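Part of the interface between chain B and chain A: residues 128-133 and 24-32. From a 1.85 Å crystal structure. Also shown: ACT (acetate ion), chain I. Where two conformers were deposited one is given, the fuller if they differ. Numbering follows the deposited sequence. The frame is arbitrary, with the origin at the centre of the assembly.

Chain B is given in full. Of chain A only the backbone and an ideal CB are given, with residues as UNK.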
ATOM      1  N   GLY B 128     -14.384 -14.597   2.885  1.00 22.82           N
ATOM      2  CA  GLY B 128     -14.171 -13.409   2.091  1.00 22.18           C
ATOM      3  C   GLY B 128     -14.215 -12.110   2.863  1.00 22.49           C
ATOM      4  O   GLY B 128     -14.060 -11.039   2.274  1.00 22.83           O
ATOM      5  N   ARG B 129     -14.396 -12.173   4.178  1.00 23.10           N
ATOM      6  CA  ARG B 129     -14.420 -10.969   5.025  0.50 22.46           C
ATOM      7  C   ARG B 129     -13.023 -10.407   5.114  1.00 21.79           C
ATOM      8  O   ARG B 129     -12.108 -11.108   5.535  1.00 20.06           O
ATOM      9  CB  ARG B 129     -14.915 -11.308   6.425  0.50 23.48           C
ATOM     10  CG  ARG B 129     -16.342 -11.801   6.474  0.50 22.61           C
ATOM     11  CD  ARG B 129     -16.714 -12.220   7.883  0.50 24.36           C
ATOM     12  NE  ARG B 129     -17.094 -11.079   8.713  0.50 33.80           N
ATOM     13  CZ  ARG B 129     -17.440 -11.165   9.999  0.50 40.46           C
ATOM     14  NH1 ARG B 129     -17.458 -12.342  10.616  0.50 38.66           N
ATOM     15  NH2 ARG B 129     -17.777 -10.067  10.667  0.50 35.16           N
ATOM     16  N   HIS B 130     -12.863  -9.150   4.734  1.00 19.99           N
ATOM     17  CA  HIS B 130     -11.552  -8.562   4.552  1.00 21.14           C
ATOM     18  C   HIS B 130     -11.526  -7.141   5.043  1.00 20.37           C
ATOM     19  O   HIS B 130     -12.577  -6.485   5.026  1.00 22.23           O
ATOM     20  CB  HIS B 130     -11.228  -8.510   3.073  1.00 20.00           C
ATOM     21  CG  HIS B 130     -12.281  -7.831   2.251  1.00 19.08           C
ATOM     22  ND1 HIS B 130     -13.415  -8.485   1.817  1.00 18.10           N
ATOM     23  CD2 HIS B 130     -12.375  -6.563   1.783  1.00 18.22           C
ATOM     24  CE1 HIS B 130     -14.169  -7.639   1.141  1.00 19.27           C
ATOM     25  NE2 HIS B 130     -13.549  -6.472   1.083  1.00 19.56           N
ATOM     26  N   SER B 131     -10.345  -6.685   5.485  1.00 18.38           N
ATOM     27  CA  SER B 131     -10.053  -5.261   5.614  1.00 18.13           C
ATOM     28  C   SER B 131      -9.693  -4.755   4.230  1.00 18.65           C
ATOM     29  O   SER B 131      -9.481  -5.538   3.305  1.00 18.36           O
ATOM     30  CB  SER B 131      -8.919  -4.960   6.614  1.00 19.64           C
ATOM     31  OG  SER B 131      -7.699  -5.621   6.289  1.00 19.91           O
ATOM     32  N   ARG B 132      -9.624  -3.438   4.063  1.00 18.99           N
ATOM     33  CA  ARG B 132      -9.277  -2.919   2.757  1.00 18.71           C
ATOM     34  C   ARG B 132      -8.616  -1.561   2.807  1.00 20.00           C
ATOM     35  O   ARG B 132      -8.760  -0.817   3.811  1.00 19.46           O
ATOM     36  CB  ARG B 132     -10.501  -2.922   1.818  1.00 21.70           C
ATOM     37  CG  ARG B 132     -11.286  -1.648   1.725  1.00 19.52           C
ATOM     38  CD  ARG B 132     -12.453  -1.833   0.748  1.00 21.14           C
ATOM     39  NE  ARG B 132     -13.168  -0.583   0.625  1.00 20.03           N
ATOM     40  CZ  ARG B 132     -14.362  -0.419   0.073  1.00 20.28           C
ATOM     41  NH1 ARG B 132     -15.027  -1.429  -0.457  1.00 19.88           N
ATOM     42  NH2 ARG B 132     -14.872   0.796   0.044  1.00 21.85           N
HETATM   43  N   MSE B 133      -7.842  -1.308   1.746  1.00 19.23           N
HETATM   44  CA  MSE B 133      -7.224  -0.011   1.472  1.00 19.81           C
HETATM   45  C   MSE B 133      -7.749   0.489   0.151  1.00 19.05           C
HETATM   46  O   MSE B 133      -8.044  -0.282  -0.780  1.00 18.65           O
HETATM   47  CB  MSE B 133      -5.690  -0.130   1.379  1.00 18.25           C
HETATM   48  CG  MSE B 133      -5.028  -0.759   2.565  1.00 22.78           C
HETATM   49 SE   MSE B 133      -3.049  -0.497   2.482  0.75 22.45          SE
HETATM   50  CE  MSE B 133      -2.862   1.351   2.965  1.00 19.37           C
TER
ATOM     51  N   UNK A  24     -16.884   2.392   5.559  1.00 31.07           N
ATOM     52  CA  UNK A  24     -17.544   3.076   4.416  1.00 32.11           C
ATOM     53  C   UNK A  24     -18.081   2.137   3.307  1.00 31.87           C
ATOM     54  O   UNK A  24     -18.638   2.600   2.298  1.00 33.63           O
ATOM     55  CB  UNK A  24     -16.550   4.052   3.784  1.00 32.11           C
ATOM     56  N   UNK A  25     -17.896   0.836   3.472  1.00 29.08           N
ATOM     57  CA  UNK A  25     -18.221  -0.140   2.428  1.00 28.55           C
ATOM     58  C   UNK A  25     -18.320  -1.504   3.102  1.00 28.74           C
ATOM     59  O   UNK A  25     -18.339  -1.584   4.345  1.00 29.78           O
ATOM     60  CB  UNK A  25     -17.177  -0.145   1.309  1.00 28.55           C
ATOM     61  N   UNK A  26     -18.350  -2.563   2.293  1.00 26.02           N
ATOM     62  CA  UNK A  26     -18.623  -3.902   2.806  0.70 26.13           C
ATOM     63  C   UNK A  26     -17.326  -4.617   3.199  1.00 24.12           C
ATOM     64  O   UNK A  26     -16.964  -5.660   2.669  1.00 25.17           O
ATOM     65  CB  UNK A  26     -19.384  -4.723   1.763  0.70 26.13           C
ATOM     66  N   UNK A  27     -16.634  -4.033   4.163  1.00 20.92           N
ATOM     67  CA  UNK A  27     -15.318  -4.524   4.586  1.00 20.77           C
ATOM     68  C   UNK A  27     -15.238  -4.385   6.109  1.00 21.62           C
ATOM     69  O   UNK A  27     -16.038  -3.653   6.723  1.00 20.37           O
ATOM     70  CB  UNK A  27     -14.186  -3.758   3.899  1.00 20.77           C
ATOM     71  N   UNK A  28     -14.281  -5.078   6.691  1.00 21.18           N
ATOM     72  CA  UNK A  28     -14.043  -5.095   8.113  1.00 21.09           C
ATOM     73  C   UNK A  28     -13.112  -3.949   8.523  1.00 21.49           C
ATOM     74  O   UNK A  28     -12.153  -3.612   7.809  1.00 21.53           O
ATOM     75  CB  UNK A  28     -13.455  -6.444   8.532  1.00 21.09           C
ATOM     76  N   UNK A  29     -13.356  -3.371   9.707  1.00 23.94           N
ATOM     77  CA  UNK A  29     -12.485  -2.319  10.230  1.00 24.89           C
ATOM     78  C   UNK A  29     -11.078  -2.750  10.517  1.00 22.61           C
ATOM     79  O   UNK A  29     -10.195  -1.895  10.547  1.00 23.31           O
ATOM     80  CB  UNK A  29     -13.087  -1.744  11.514  1.00 24.89           C
ATOM     81  N   UNK A  30     -10.880  -4.042  10.772  1.00 22.12           N
ATOM     82  CA  UNK A  30      -9.543  -4.624  10.865  1.00 22.39           C
ATOM     83  C   UNK A  30      -9.601  -6.091  10.464  1.00 22.07           C
ATOM     84  O   UNK A  30     -10.666  -6.704  10.422  1.00 21.14           O
ATOM     85  CB  UNK A  30      -8.976  -4.473  12.278  1.00 22.39           C
ATOM     86  N   UNK A  31      -8.451  -6.661  10.163  1.00 20.26           N
ATOM     87  CA  UNK A  31      -8.367  -8.087  10.011  1.00 21.24           C
ATOM     88  C   UNK A  31      -7.060  -8.572  10.588  1.00 22.23           C
ATOM     89  O   UNK A  31      -6.210  -7.776  10.943  1.00 20.30           O
ATOM     90  CB  UNK A  31      -8.504  -8.493   8.542  1.00 21.24           C
ATOM     91  N   UNK A  32      -6.965  -9.881  10.760  1.00 22.82           N
ATOM     92  CA  UNK A  32      -5.839 -10.494  11.459  1.00 24.09           C
ATOM     93  C   UNK A  32      -5.392 -11.683  10.631  1.00 25.49           C
ATOM     94  O   UNK A  32      -6.217 -12.489  10.215  1.00 25.47           O
ATOM     95  CB  UNK A  32      -6.210 -10.913  12.883  1.00 24.09           C
TER
HETATM   96  C   ACT I 155     -12.627   2.824   2.109  1.00 22.85           C
HETATM   97  O   ACT I 155     -11.956   1.739   2.052  1.00 19.41           O
HETATM   98  OXT ACT I 155     -13.618   2.948   1.335  1.00 21.37           O
HETATM   99  CH3 ACT I 155     -12.295   3.953   3.050  1.00 17.70           C

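At position 24 the CA-to-CB bond runs sideways to chain B, and the ideal CB lies 5.2 Å from Arg B132 NH2. Little is demanded, and many side chains would fit. The residue is Leu A24.

Position 25 is far stricter. Its ideal CB would point toward chain B and sit 2.8 Å from Arg B132 NH2, a clash. Only the absence of a side chain suits the site, and Gly A25 is found there, its CA 4.2 Å from Arg B132 NH2.

Position 26 points sideways, with nothing of chain B within 5.5 Å of its ideal CB, so chain B sets little demand here and many side chains would do. Asn A26 contributes mainly through its backbone: a water accepts from His B130 N at 3.1 Å and donates to Asn A26 O at 3.0 Å.

Position 27 aims toward chain B. Its ideal CB is 3.4 Å from His B130 O and 4.1 Å from Arg B132 CD, and the extended arginine offers both aliphatic carbons and a charged, flat guanidinium. A flat or long side chain could lie along it; an aromatic one uses both features. Tyr A27, chi1 62° (p), does so: Arg B132 CG lies over the ring face, 4.0 Å from the centroid, and Tyr A27 CD2 lies over one guanidinium face, 3.2 Å from Arg B132 NE. The arginine's edge stays free for the acetate, which accepts from Arg B132 NE to ACT O (3.0 Å) and from Arg B132 NH2 to ACT OXT (2.8 Å). The Tyr A27 OH accepts from Leu A24 N at 2.8 Å.

At position 28 the backbone does the docking, its N donating to His B130 O at 2.8 Å, nearly straight at 176°; proline is therefore a poor choice. CA-to-CB runs sideways, and the guanidinium of Arg B129 invites an acid, though a neutral acceptor could also serve. Glu A28 bends back (chi1 and chi2 both m) to form a salt bridge, with OE2 3.0 Å from Arg B129 NE and 3.2 Å from Arg B129 NH2.

Positions 29 and 30 point away and tolerate much; phi of -64° at 29 admits proline. They are Pro A29 and Tyr A30.

Position 31 turns toward chain B, its ideal CB 3.7 Å from Ser B131 OG. A small polar residue suits this short gap. Ser A31 places its OG 2.7 Å from Ser B131 OG.

Position 32 points away, unconstrained by chain B; it is Ile A32.

Chain A, residues 24-32: LGNYEPYSI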
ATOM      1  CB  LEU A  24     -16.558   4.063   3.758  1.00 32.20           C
ATOM      2  CG  LEU A  24     -16.051   5.241   4.593  1.00 38.03           C
ATOM      3  CD1 LEU A  24     -15.460   6.292   3.643  1.00 33.92           C
ATOM      4  CD2 LEU A  24     -17.170   5.848   5.452  1.00 34.61           C
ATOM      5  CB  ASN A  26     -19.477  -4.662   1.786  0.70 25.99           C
ATOM      6  CG  ASN A  26     -20.811  -3.963   1.539  0.70 34.81           C
ATOM      7  OD1 ASN A  26     -21.425  -3.469   2.479  0.70 38.03           O
ATOM      8  ND2 ASN A  26     -21.246  -3.885   0.276  0.70 37.44           N
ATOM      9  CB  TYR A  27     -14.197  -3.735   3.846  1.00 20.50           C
ATOM     10  CG  TYR A  27     -14.172  -2.238   4.129  1.00 19.23           C
ATOM     11  CD1 TYR A  27     -13.486  -1.716   5.233  1.00 17.16           C
ATOM     12  CD2 TYR A  27     -14.844  -1.336   3.299  1.00 22.44           C
ATOM     13  CE1 TYR A  27     -13.492  -0.354   5.507  1.00 17.84           C
ATOM     14  CE2 TYR A  27     -14.823   0.048   3.564  1.00 20.71           C
ATOM     15  CZ  TYR A  27     -14.157   0.524   4.670  1.00 18.28           C
ATOM     16  OH  TYR A  27     -14.147   1.892   4.958  1.00 21.30           O
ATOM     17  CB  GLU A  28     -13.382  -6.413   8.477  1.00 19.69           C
ATOM     18  CG  GLU A  28     -14.202  -7.643   8.141  1.00 24.67           C
ATOM     19  CD  GLU A  28     -15.457  -7.699   8.989  1.00 33.48           C
ATOM     20  OE1 GLU A  28     -15.385  -7.277  10.173  1.00 37.72           O
ATOM     21  OE2 GLU A  28     -16.495  -8.104   8.450  1.00 38.18           O
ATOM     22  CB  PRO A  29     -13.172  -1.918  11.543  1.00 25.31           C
ATOM     23  CG  PRO A  29     -13.993  -3.100  11.914  1.00 31.03           C
ATOM     24  CD  PRO A  29     -14.504  -3.613  10.600  1.00 27.65           C
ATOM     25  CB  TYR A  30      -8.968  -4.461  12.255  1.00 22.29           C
ATOM     26  CG  TYR A  30      -9.716  -5.179  13.330  1.00 23.85           C
ATOM     27  CD1 TYR A  30     -10.757  -4.568  13.994  1.00 28.21           C
ATOM     28  CD2 TYR A  30      -9.382  -6.481  13.688  1.00 29.18           C
ATOM     29  CE1 TYR A  30     -11.440  -5.223  14.982  1.00 29.33           C
ATOM     30  CE2 TYR A  30     -10.076  -7.148  14.669  1.00 29.07           C
ATOM     31  CZ  TYR A  30     -11.111  -6.510  15.301  1.00 33.88           C
ATOM     32  OH  TYR A  30     -11.807  -7.145  16.294  1.00 34.90           O
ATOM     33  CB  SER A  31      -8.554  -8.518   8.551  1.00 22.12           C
ATOM     34  OG  SER A  31      -7.597  -7.975   7.685  1.00 21.41           O
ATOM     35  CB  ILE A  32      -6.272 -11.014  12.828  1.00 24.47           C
ATOM     36  CG1 ILE A  32      -6.824  -9.871  13.680  1.00 28.41           C
ATOM     37  CG2 ILE A  32      -5.085 -11.692  13.557  1.00 27.39           C
ATOM     38  CD1 ILE A  32      -7.191 -10.293  15.094  1.00 30.56           C
TER
HETATM   39  O   HOH W   1     -15.646  -7.893   4.188  1.00 18.88           O
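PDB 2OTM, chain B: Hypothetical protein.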